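PDB 4RXT: sugar ABC transporter from Agrobacterium radiobacter, which probably serves as the periplasmic sugar-binding component of an ABC transporter and holds an arabinose in its cleft. Local coordinates for residues A[5-19]-A[58-71]. Numbering follows the deposited sequence.
Sequences VTIPIIVKDTTSFYW and AVAGKPAAIVISPT. With ARA (alpha-L-arabinopyranose), chain B.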
# COMPACT_ATOMS: atom_id res chain seq x y z
N VAL A 5 -6.68 27.87 -6.80
CA VAL A 5 -7.63 26.85 -6.42
C VAL A 5 -7.08 26.00 -5.29
O VAL A 5 -5.88 25.99 -4.99
CB VAL A 5 -8.10 25.99 -7.62
CG1 VAL A 5 -8.74 26.87 -8.69
CG2 VAL A 5 -6.97 25.14 -8.16
N THR A 6 -8.03 25.38 -4.60
CA THR A 6 -7.77 24.46 -3.50
C THR A 6 -8.10 23.03 -3.93
O THR A 6 -9.19 22.74 -4.43
CB THR A 6 -8.56 24.83 -2.22
OG1 THR A 6 -8.23 26.18 -1.82
CG2 THR A 6 -8.25 23.86 -1.10
N ILE A 7 -7.13 22.15 -3.75
CA ILE A 7 -7.27 20.71 -4.02
C ILE A 7 -6.72 19.93 -2.82
O ILE A 7 -5.52 19.69 -2.72
CB ILE A 7 -6.57 20.30 -5.36
CG1 ILE A 7 -7.13 21.13 -6.50
CG2 ILE A 7 -6.78 18.80 -5.59
CD1 ILE A 7 -6.48 20.88 -7.85
N PRO A 8 -7.61 19.60 -1.86
CA PRO A 8 -7.21 18.76 -0.75
C PRO A 8 -6.80 17.36 -1.19
O PRO A 8 -7.32 16.83 -2.18
CB PRO A 8 -8.46 18.66 0.12
CG PRO A 8 -9.35 19.75 -0.35
CD PRO A 8 -9.03 19.92 -1.79
N ILE A 9 -5.90 16.78 -0.42
CA ILE A 9 -5.57 15.36 -0.52
C ILE A 9 -5.91 14.70 0.81
O ILE A 9 -5.55 15.21 1.89
CB ILE A 9 -4.08 15.10 -0.90
CG1 ILE A 9 -3.86 13.60 -1.14
CG2 ILE A 9 -3.09 15.76 0.08
CD1 ILE A 9 -2.60 13.30 -1.95
N ILE A 10 -6.62 13.58 0.70
CA ILE A 10 -7.09 12.84 1.86
C ILE A 10 -6.45 11.47 1.80
O ILE A 10 -6.74 10.66 0.93
CB ILE A 10 -8.64 12.68 1.87
CG1 ILE A 10 -9.31 14.06 1.80
CG2 ILE A 10 -9.10 11.90 3.11
CD1 ILE A 10 -10.79 14.01 1.54
N VAL A 11 -5.55 11.22 2.74
CA VAL A 11 -4.85 9.96 2.83
C VAL A 11 -5.50 9.04 3.86
O VAL A 11 -6.39 9.48 4.60
CB VAL A 11 -3.36 10.14 3.13
CG1 VAL A 11 -2.70 10.93 1.99
CG2 VAL A 11 -3.17 10.83 4.48
N LYS A 12 -5.11 7.76 3.87
CA LYS A 12 -5.72 6.82 4.84
C LYS A 12 -5.27 7.08 6.29
O LYS A 12 -6.00 6.78 7.22
CB LYS A 12 -5.37 5.36 4.50
CG LYS A 12 -5.82 4.88 3.13
CD LYS A 12 -5.66 3.38 3.02
CE LYS A 12 -6.03 2.85 1.66
NZ LYS A 12 -6.01 1.35 1.69
N ASP A 13 -4.01 7.51 6.48
CA ASP A 13 -3.45 7.61 7.83
C ASP A 13 -2.23 8.52 7.79
O ASP A 13 -1.19 8.17 7.25
CB ASP A 13 -3.05 6.21 8.35
CG ASP A 13 -2.42 6.22 9.78
OD1 ASP A 13 -2.13 7.31 10.33
OD2 ASP A 13 -2.16 5.14 10.34
N THR A 14 -2.37 9.70 8.37
CA THR A 14 -1.30 10.72 8.34
C THR A 14 -0.05 10.37 9.16
O THR A 14 0.96 11.02 8.98
CB THR A 14 -1.83 12.08 8.84
OG1 THR A 14 -2.29 11.95 10.20
CG2 THR A 14 -2.95 12.61 7.92
N THR A 15 -0.14 9.37 10.03
CA THR A 15 0.97 8.93 10.87
C THR A 15 1.87 7.87 10.23
O THR A 15 2.89 7.51 10.79
CB THR A 15 0.46 8.36 12.22
OG1 THR A 15 -0.17 7.09 12.02
CG2 THR A 15 -0.53 9.32 12.89
N SER A 16 1.49 7.39 9.07
CA SER A 16 2.21 6.33 8.36
C SER A 16 3.27 6.93 7.43
O SER A 16 2.98 7.85 6.71
CB SER A 16 1.19 5.54 7.52
OG SER A 16 1.80 4.70 6.54
N PHE A 17 4.49 6.39 7.45
CA PHE A 17 5.53 6.88 6.56
C PHE A 17 5.13 6.80 5.10
O PHE A 17 5.47 7.67 4.30
CB PHE A 17 6.81 6.11 6.77
CG PHE A 17 7.96 6.59 5.94
CD1 PHE A 17 8.57 7.78 6.22
CD2 PHE A 17 8.42 5.82 4.89
CE1 PHE A 17 9.66 8.20 5.45
CE2 PHE A 17 9.49 6.20 4.13
CZ PHE A 17 10.10 7.41 4.40
N TYR A 18 4.44 5.73 4.72
CA TYR A 18 4.01 5.60 3.35
C TYR A 18 3.15 6.81 2.91
O TYR A 18 3.37 7.40 1.86
CB TYR A 18 3.20 4.33 3.20
CG TYR A 18 2.68 4.13 1.80
CD1 TYR A 18 3.46 3.52 0.81
CD2 TYR A 18 1.38 4.52 1.44
CE1 TYR A 18 2.96 3.32 -0.47
CE2 TYR A 18 0.91 4.34 0.15
CZ TYR A 18 1.68 3.71 -0.79
OH TYR A 18 1.20 3.50 -2.07
N TRP A 19 2.14 7.12 3.73
CA TRP A 19 1.25 8.26 3.42
C TRP A 19 1.95 9.59 3.49
O TRP A 19 1.59 10.51 2.80
CB TRP A 19 -0.04 8.25 4.28
CG TRP A 19 -0.86 7.05 3.97
CD1 TRP A 19 -1.06 5.98 4.76
CD2 TRP A 19 -1.42 6.74 2.70
NE1 TRP A 19 -1.75 5.01 4.08
CE2 TRP A 19 -2.00 5.46 2.81
CE3 TRP A 19 -1.50 7.42 1.49
CZ2 TRP A 19 -2.64 4.88 1.76
CZ3 TRP A 19 -2.15 6.84 0.45
CH2 TRP A 19 -2.70 5.58 0.59
N ALA A 58 -14.53 18.30 3.56
CA ALA A 58 -13.77 18.88 2.46
C ALA A 58 -14.71 19.25 1.28
O ALA A 58 -14.60 20.34 0.69
CB ALA A 58 -12.66 17.93 2.01
N VAL A 59 -15.67 18.38 0.99
CA VAL A 59 -16.68 18.65 -0.03
C VAL A 59 -17.46 19.93 0.28
O VAL A 59 -17.67 20.77 -0.61
CB VAL A 59 -17.63 17.45 -0.23
CG1 VAL A 59 -18.82 17.85 -1.10
CG2 VAL A 59 -16.90 16.27 -0.85
N ALA A 60 -17.84 20.08 1.55
CA ALA A 60 -18.64 21.20 1.97
C ALA A 60 -17.93 22.55 1.77
O ALA A 60 -18.55 23.60 1.63
CB ALA A 60 -19.04 21.04 3.41
N GLY A 61 -16.61 22.50 1.76
CA GLY A 61 -15.76 23.68 1.51
C GLY A 61 -15.60 24.11 0.05
O GLY A 61 -14.92 25.09 -0.26
N LYS A 62 -16.25 23.38 -0.85
CA LYS A 62 -16.28 23.76 -2.28
C LYS A 62 -14.88 23.89 -2.93
O LYS A 62 -14.58 24.88 -3.62
CB LYS A 62 -17.08 25.03 -2.48
CG LYS A 62 -18.53 24.87 -2.06
CD LYS A 62 -19.29 26.18 -2.21
CE LYS A 62 -20.72 26.05 -1.72
NZ LYS A 62 -21.55 25.23 -2.66
N PRO A 63 -14.03 22.88 -2.75
CA PRO A 63 -12.73 22.96 -3.41
C PRO A 63 -12.85 22.68 -4.91
O PRO A 63 -13.90 22.22 -5.37
CB PRO A 63 -11.95 21.83 -2.73
CG PRO A 63 -12.99 20.78 -2.46
CD PRO A 63 -14.20 21.59 -2.04
N ALA A 64 -11.78 22.92 -5.66
CA ALA A 64 -11.83 22.67 -7.12
C ALA A 64 -11.82 21.20 -7.49
O ALA A 64 -12.33 20.79 -8.55
CB ALA A 64 -10.66 23.37 -7.81
N ALA A 65 -11.18 20.41 -6.64
CA ALA A 65 -11.11 18.98 -6.82
C ALA A 65 -10.62 18.37 -5.51
O ALA A 65 -10.14 19.10 -4.63
CB ALA A 65 -10.19 18.64 -7.98
N ILE A 66 -10.72 17.05 -5.39
CA ILE A 66 -10.21 16.31 -4.25
C ILE A 66 -9.47 15.07 -4.74
O ILE A 66 -9.94 14.38 -5.66
CB ILE A 66 -11.36 15.88 -3.28
CG1 ILE A 66 -11.98 17.10 -2.58
CG2 ILE A 66 -10.87 14.84 -2.25
CD1 ILE A 66 -13.35 16.84 -1.99
N VAL A 67 -8.32 14.83 -4.11
CA VAL A 67 -7.58 13.58 -4.28
C VAL A 67 -7.78 12.75 -3.03
O VAL A 67 -7.62 13.25 -1.92
CB VAL A 67 -6.06 13.80 -4.51
CG1 VAL A 67 -5.32 12.46 -4.63
CG2 VAL A 67 -5.85 14.65 -5.76
N ILE A 68 -8.15 11.49 -3.19
CA ILE A 68 -8.37 10.61 -2.05
C ILE A 68 -7.82 9.21 -2.27
O ILE A 68 -7.92 8.67 -3.38
CB ILE A 68 -9.87 10.55 -1.65
CG1 ILE A 68 -10.13 9.71 -0.41
CG2 ILE A 68 -10.76 10.08 -2.81
CD1 ILE A 68 -11.47 9.95 0.25
N SER A 69 -7.28 8.64 -1.19
CA SER A 69 -6.96 7.20 -1.11
C SER A 69 -8.03 6.54 -0.25
O SER A 69 -7.92 6.51 0.94
CB SER A 69 -5.56 6.96 -0.49
OG SER A 69 -5.54 7.45 0.82
N PRO A 70 -9.08 5.97 -0.90
CA PRO A 70 -10.16 5.41 -0.11
C PRO A 70 -9.69 4.30 0.82
O PRO A 70 -9.09 3.33 0.39
CB PRO A 70 -11.13 4.86 -1.16
CG PRO A 70 -10.80 5.57 -2.43
CD PRO A 70 -9.33 5.91 -2.35
N THR A 71 -10.04 4.42 2.10
CA THR A 71 -9.51 3.51 3.08
C THR A 71 -10.14 2.12 3.09
O THR A 71 -9.48 1.14 3.40
CB THR A 71 -9.44 4.17 4.47
OG1 THR A 71 -8.48 3.46 5.27
CG2 THR A 71 -10.81 4.19 5.11
C1 ARA B . 0.50 0.71 1.47
C2 ARA B . -0.83 0.47 0.71
C3 ARA B . -1.94 1.27 1.36
C4 ARA B . -2.01 1.01 2.88
C5 ARA B . -0.80 0.34 3.37
O1 ARA B . 1.06 -0.52 1.03
O2 ARA B . -0.71 0.88 -0.66
O3 ARA B . -3.16 1.00 0.67
O4 ARA B . -2.99 0.04 3.23
O5 ARA B . 0.45 0.87 2.88
O HOH W 1 -6.42 0.30 4.15
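The carbonyl oxygen of I10 is held by S69: the backbone N of S69 meets I10 O at 3.0 Å, nearly straight, and S69 OG adds a weak bond to the same oxygen. Next along the strands, I10 N reaches V67 O at 2.8 Å and V67 N reaches P8 O at 3.0 Å, so 9-11 and 66-68 run parallel as neighbours in the N-terminal sheet of a periplasmic binding protein. I9 and V67 lie side by side on one face, CD1 against CG1; I9 also packs on helix 17-33, V67 on I92 of adjoining strand 89-92. On the other, I10 sends CD1 onto I66 CG2 at 3.9 Å, while its CB meets I68 CG1. Nearer the strand starts, P8 CD packs on P63 CB at 3.6 Å, the two side chains crossing at about a right angle. Past the strand ends, S69 OG and K12 N lie over one face of W19, with S69 CB 3.4 Å from CH2 at the rim; Y18 CD2 covers the opposite face. W19 NE1 is hydrogen-bonded to E45 OE2. K12, extended beyond CG (chi2 -169°), touches S69 O and OG with CG and T71 OG1, itself bonded to E45 O, with CD; its NZ donates to arabinose O3 at 3.0 Å and to a water at 2.7 Å. The Y18 ring lies beneath sugar C1. Strand pairing thus holds the root of the K12 arm, while buried A65 O, lacking a hydrogen-bond partner, meets I7 CA-H.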